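Beta-N-acetylhexosaminidase (Streptomyces plicatus, PDB 1JAK) hydrolyses terminal N-acetylhexosamine residues from glycans as a family 20 glycoside hydrolase, probably by substrate-assisted catalysis in an alpha/beta barrel. Local coordinates at residues L392-T405 with W414-P428. Sequence-based numbering, arbitrary orientation.
With IFG ((2R,3R,4S,5R)-2-acetamido-3,4-dihydroxy-5-hydroxymethyl-piperidine), chain F.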
# COMPACT_ATOMS: atom_id res chain seq x y z
N LEU A 392 -8.19 8.61 -2.91
CA LEU A 392 -8.99 8.70 -1.70
C LEU A 392 -8.50 7.86 -0.53
O LEU A 392 -8.38 6.64 -0.64
CB LEU A 392 -10.45 8.32 -2.01
CG LEU A 392 -11.14 9.15 -3.09
CD1 LEU A 392 -12.57 8.65 -3.27
CD2 LEU A 392 -11.14 10.63 -2.69
N SER A 393 -8.22 8.53 0.59
CA SER A 393 -7.78 7.87 1.82
C SER A 393 -8.30 8.68 3.01
O SER A 393 -7.53 9.26 3.77
CB SER A 393 -6.24 7.78 1.87
OG SER A 393 -5.64 9.06 1.94
N PRO A 394 -9.64 8.72 3.18
CA PRO A 394 -10.28 9.46 4.27
C PRO A 394 -9.74 9.05 5.63
O PRO A 394 -9.63 7.86 5.93
CB PRO A 394 -11.76 9.10 4.12
CG PRO A 394 -11.88 8.75 2.64
CD PRO A 394 -10.63 7.96 2.41
N ALA A 395 -9.41 10.03 6.46
CA ALA A 395 -8.85 9.75 7.78
C ALA A 395 -9.80 8.98 8.69
O ALA A 395 -9.36 8.31 9.62
CB ALA A 395 -8.43 11.06 8.46
N ASP A 396 -11.10 9.08 8.44
CA ASP A 396 -12.08 8.36 9.25
C ASP A 396 -12.56 7.09 8.53
O ASP A 396 -13.63 6.56 8.84
CB ASP A 396 -13.26 9.27 9.61
CG ASP A 396 -14.01 9.78 8.39
OD1 ASP A 396 -13.48 9.69 7.26
OD2 ASP A 396 -15.14 10.29 8.57
N ARG A 397 -11.75 6.62 7.59
CA ARG A 397 -12.08 5.41 6.83
C ARG A 397 -10.89 4.47 6.63
O ARG A 397 -10.93 3.32 7.05
CB ARG A 397 -12.61 5.77 5.44
CG ARG A 397 -13.84 6.66 5.42
CD ARG A 397 -15.09 5.88 5.72
NE ARG A 397 -16.27 6.74 5.65
CZ ARG A 397 -17.52 6.30 5.76
NH1 ARG A 397 -17.75 5.00 5.93
NH2 ARG A 397 -18.53 7.16 5.70
N THR A 398 -9.84 4.98 5.99
CA THR A 398 -8.68 4.14 5.68
C THR A 398 -7.36 4.41 6.40
O THR A 398 -6.33 3.85 6.02
CB THR A 398 -8.41 4.15 4.16
OG1 THR A 398 -7.91 5.43 3.77
CG2 THR A 398 -9.69 3.85 3.39
N TYR A 399 -7.38 5.26 7.42
CA TYR A 399 -6.17 5.52 8.19
C TYR A 399 -6.07 4.35 9.17
O TYR A 399 -6.83 4.26 10.14
CB TYR A 399 -6.30 6.86 8.93
CG TYR A 399 -5.71 8.02 8.17
CD1 TYR A 399 -5.80 8.08 6.78
CD2 TYR A 399 -5.04 9.05 8.83
CE1 TYR A 399 -5.23 9.14 6.06
CE2 TYR A 399 -4.47 10.11 8.13
CZ TYR A 399 -4.57 10.14 6.75
OH TYR A 399 -3.97 11.16 6.04
N LEU A 400 -5.14 3.44 8.90
CA LEU A 400 -4.97 2.24 9.72
C LEU A 400 -4.44 2.46 11.13
O LEU A 400 -4.44 1.54 11.94
CB LEU A 400 -4.10 1.22 8.97
CG LEU A 400 -4.67 0.83 7.60
CD1 LEU A 400 -3.63 0.03 6.83
CD2 LEU A 400 -5.95 0.02 7.76
N ASP A 401 -3.98 3.68 11.42
CA ASP A 401 -3.48 3.99 12.76
C ASP A 401 -4.62 4.43 13.67
O ASP A 401 -4.43 4.60 14.87
CB ASP A 401 -2.43 5.11 12.69
CG ASP A 401 -3.01 6.42 12.18
OD1 ASP A 401 -3.69 6.40 11.13
OD2 ASP A 401 -2.78 7.47 12.81
N MET A 402 -5.82 4.61 13.10
CA MET A 402 -6.95 5.05 13.92
C MET A 402 -7.54 3.90 14.74
O MET A 402 -7.72 2.79 14.24
CB MET A 402 -8.03 5.68 13.03
CG MET A 402 -8.70 6.91 13.66
SD MET A 402 -7.54 8.26 14.01
CE MET A 402 -6.94 8.63 12.35
N LYS A 403 -7.83 4.18 16.00
CA LYS A 403 -8.41 3.18 16.90
C LYS A 403 -9.74 2.63 16.40
O LYS A 403 -10.53 3.35 15.78
CB LYS A 403 -8.61 3.78 18.29
CG LYS A 403 -7.33 4.11 19.02
CD LYS A 403 -7.63 4.65 20.42
CE LYS A 403 -6.35 5.00 21.17
NZ LYS A 403 -6.65 5.52 22.53
N TYR A 404 -9.98 1.36 16.70
CA TYR A 404 -11.23 0.70 16.32
C TYR A 404 -12.33 1.17 17.25
O TYR A 404 -13.47 1.40 16.83
CB TYR A 404 -11.09 -0.82 16.46
CG TYR A 404 -10.00 -1.43 15.63
CD1 TYR A 404 -10.18 -1.66 14.27
CD2 TYR A 404 -8.79 -1.81 16.21
CE1 TYR A 404 -9.19 -2.26 13.50
CE2 TYR A 404 -7.79 -2.41 15.45
CZ TYR A 404 -8.00 -2.64 14.10
OH TYR A 404 -7.03 -3.27 13.36
N THR A 405 -11.98 1.29 18.53
CA THR A 405 -12.90 1.73 19.57
C THR A 405 -12.09 2.47 20.62
O THR A 405 -10.86 2.52 20.55
CB THR A 405 -13.60 0.55 20.28
OG1 THR A 405 -12.65 -0.16 21.08
CG2 THR A 405 -14.22 -0.40 19.26
N TRP A 414 -8.13 11.07 17.00
CA TRP A 414 -8.54 12.41 16.58
C TRP A 414 -9.59 12.42 15.47
O TRP A 414 -10.36 13.37 15.35
CB TRP A 414 -7.32 13.23 16.14
CG TRP A 414 -6.64 12.70 14.91
CD1 TRP A 414 -5.60 11.82 14.85
CD2 TRP A 414 -6.98 13.01 13.55
NE1 TRP A 414 -5.26 11.57 13.54
CE2 TRP A 414 -6.10 12.29 12.72
CE3 TRP A 414 -7.95 13.84 12.95
CZ2 TRP A 414 -6.15 12.36 11.32
CZ3 TRP A 414 -8.00 13.91 11.57
CH2 TRP A 414 -7.10 13.18 10.77
N ALA A 415 -9.63 11.36 14.66
CA ALA A 415 -10.60 11.27 13.57
C ALA A 415 -11.79 10.41 13.99
O ALA A 415 -12.54 9.92 13.14
CB ALA A 415 -9.94 10.68 12.32
N GLY A 416 -11.95 10.25 15.30
CA GLY A 416 -13.03 9.43 15.81
C GLY A 416 -12.58 7.98 15.76
O GLY A 416 -11.39 7.72 15.57
N TYR A 417 -13.51 7.05 15.93
CA TYR A 417 -13.17 5.63 15.90
C TYR A 417 -13.55 5.05 14.55
O TYR A 417 -14.50 5.51 13.91
CB TYR A 417 -13.88 4.91 17.04
CG TYR A 417 -13.40 5.42 18.38
CD1 TYR A 417 -12.06 5.31 18.73
CD2 TYR A 417 -14.26 6.09 19.24
CE1 TYR A 417 -11.58 5.86 19.91
CE2 TYR A 417 -13.79 6.65 20.43
CZ TYR A 417 -12.44 6.53 20.75
OH TYR A 417 -11.95 7.09 21.91
N VAL A 418 -12.80 4.05 14.11
CA VAL A 418 -13.06 3.45 12.81
C VAL A 418 -13.08 1.94 12.87
O VAL A 418 -12.04 1.29 12.79
CB VAL A 418 -12.00 3.92 11.79
CG1 VAL A 418 -12.30 3.34 10.41
CG2 VAL A 418 -11.97 5.45 11.73
N GLU A 419 -14.28 1.37 13.03
CA GLU A 419 -14.41 -0.08 13.06
C GLU A 419 -14.30 -0.63 11.65
O GLU A 419 -14.21 0.13 10.68
CB GLU A 419 -15.75 -0.49 13.69
CG GLU A 419 -15.64 -0.98 15.13
CD GLU A 419 -15.07 -2.39 15.26
OE1 GLU A 419 -14.65 -2.97 14.24
OE2 GLU A 419 -15.04 -2.92 16.39
N VAL A 420 -14.31 -1.94 11.54
CA VAL A 420 -14.17 -2.60 10.25
C VAL A 420 -15.24 -2.23 9.23
O VAL A 420 -14.92 -1.96 8.07
CB VAL A 420 -14.13 -4.13 10.44
CG1 VAL A 420 -13.89 -4.82 9.10
CG2 VAL A 420 -13.04 -4.49 11.43
N GLN A 421 -16.50 -2.19 9.64
CA GLN A 421 -17.54 -1.84 8.68
C GLN A 421 -17.37 -0.43 8.13
O GLN A 421 -17.48 -0.21 6.93
CB GLN A 421 -18.95 -2.00 9.27
CG GLN A 421 -20.03 -1.60 8.28
CD GLN A 421 -21.44 -1.93 8.74
OE1 GLN A 421 -21.66 -2.39 9.86
NE2 GLN A 421 -22.41 -1.68 7.87
N ARG A 422 -17.10 0.54 9.01
CA ARG A 422 -16.94 1.91 8.55
C ARG A 422 -15.81 2.04 7.53
O ARG A 422 -15.93 2.76 6.54
CB ARG A 422 -16.65 2.85 9.73
CG ARG A 422 -16.55 4.32 9.31
CD ARG A 422 -16.21 5.24 10.47
NE ARG A 422 -16.24 6.65 10.07
CZ ARG A 422 -17.36 7.33 9.82
NH1 ARG A 422 -18.54 6.75 9.94
NH2 ARG A 422 -17.28 8.61 9.46
N SER A 423 -14.72 1.32 7.76
CA SER A 423 -13.58 1.37 6.86
C SER A 423 -13.89 0.83 5.46
O SER A 423 -13.35 1.31 4.47
CB SER A 423 -12.41 0.58 7.46
OG SER A 423 -11.25 0.68 6.65
N TYR A 424 -14.80 -0.14 5.40
CA TYR A 424 -15.17 -0.79 4.15
C TYR A 424 -16.43 -0.27 3.45
O TYR A 424 -16.48 -0.20 2.22
CB TYR A 424 -15.38 -2.29 4.41
CG TYR A 424 -15.94 -3.08 3.24
CD1 TYR A 424 -15.11 -3.55 2.22
CD2 TYR A 424 -17.31 -3.36 3.16
CE1 TYR A 424 -15.62 -4.27 1.15
CE2 TYR A 424 -17.84 -4.09 2.08
CZ TYR A 424 -16.99 -4.54 1.09
OH TYR A 424 -17.49 -5.27 0.03
N ASP A 425 -17.42 0.09 4.24
CA ASP A 425 -18.72 0.50 3.73
C ASP A 425 -18.91 1.85 3.03
O ASP A 425 -19.66 2.70 3.51
CB ASP A 425 -19.75 0.35 4.85
CG ASP A 425 -21.10 -0.13 4.34
OD1 ASP A 425 -21.21 -0.46 3.14
OD2 ASP A 425 -22.04 -0.19 5.15
N TRP A 426 -18.25 2.03 1.90
CA TRP A 426 -18.39 3.25 1.11
C TRP A 426 -18.00 2.99 -0.35
O TRP A 426 -17.42 1.95 -0.67
CB TRP A 426 -17.58 4.42 1.70
CG TRP A 426 -16.11 4.17 1.91
CD1 TRP A 426 -15.54 3.37 2.85
CD2 TRP A 426 -15.03 4.77 1.18
NE1 TRP A 426 -14.16 3.43 2.75
CE2 TRP A 426 -13.83 4.28 1.74
CE3 TRP A 426 -14.96 5.67 0.11
CZ2 TRP A 426 -12.57 4.66 1.26
CZ3 TRP A 426 -13.71 6.06 -0.36
CH2 TRP A 426 -12.53 5.55 0.21
N ASP A 427 -18.33 3.94 -1.22
CA ASP A 427 -18.05 3.81 -2.65
C ASP A 427 -17.18 4.97 -3.13
O ASP A 427 -17.61 6.12 -3.12
CB ASP A 427 -19.39 3.80 -3.42
CG ASP A 427 -19.22 3.66 -4.92
OD1 ASP A 427 -18.07 3.60 -5.41
OD2 ASP A 427 -20.26 3.62 -5.62
N PRO A 428 -15.94 4.68 -3.55
CA PRO A 428 -15.04 5.74 -4.03
C PRO A 428 -15.63 6.63 -5.12
O PRO A 428 -15.35 7.83 -5.17
CB PRO A 428 -13.82 4.96 -4.53
CG PRO A 428 -13.79 3.77 -3.61
CD PRO A 428 -15.25 3.38 -3.54
N1 IFG F . -2.10 13.59 10.07
C2 IFG F . -0.71 13.68 9.55
C3 IFG F . 0.16 12.37 9.71
C4 IFG F . -0.08 11.61 11.03
C5 IFG F . -1.58 11.38 11.19
C6 IFG F . -2.00 10.60 12.44
C7 IFG F . -1.52 13.39 7.24
C8 IFG F . -1.60 13.70 5.77
C9 IFG F . -2.38 12.69 11.20
N2 IFG F . -0.74 14.08 8.13
O7 IFG F . -2.23 12.48 7.65
O3 IFG F . 1.54 12.70 9.59
O4 IFG F . 0.39 12.42 12.11
O6 IFG F . -3.28 10.00 12.27
O HOH W 1 -9.34 6.93 22.76
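A bend at chi2 (-78°) in Arg397 meets an Arg422 extended to NE, whose chi4 (73°) turns its guanidinium flat against the other, planes 10° and centres 4.2 Å apart. Arg397 suits its place by an apolar stem, CD resting over the five-membered ring of Trp426, while NH1 donates in plane to a lone pair of Arg422 O (2.9 Å). Arg422 has the reach and flat head to stack and to salt-bridge Asp396, NH2 meeting OD2 (2.9 Å) from above the carboxylate plane. Ser423, small enough to sit against the backbone, gives OG to Arg397 O (2.7 Å), while Val418 N binds Lys403 O (2.9 Å).

Residues 392-405 follow strand 389-392 of the catalytic barrel and, with Trp414, supply part of the IFG pocket. The flexible thioether of Met402 folds through chi1 and chi2 to set SD over the broad Trp414 face, 4.3 Å from the five-membered ring centroid, a Met-aromatic contact; chi3 turns CE onto the indole and Ala415 CB. Trp414 NE1 donates in plane to IFG O6 (2.8 Å); O6 in turn donates to Asp401 OD2. Tyr399 OH donates to the acetamido O7 (2.7 Å).

Carboxylates of Asp396 and Asp370 probably make the like-charged stack tolerable, while the cross-segment bonds fasten helix 420-424 to the loop.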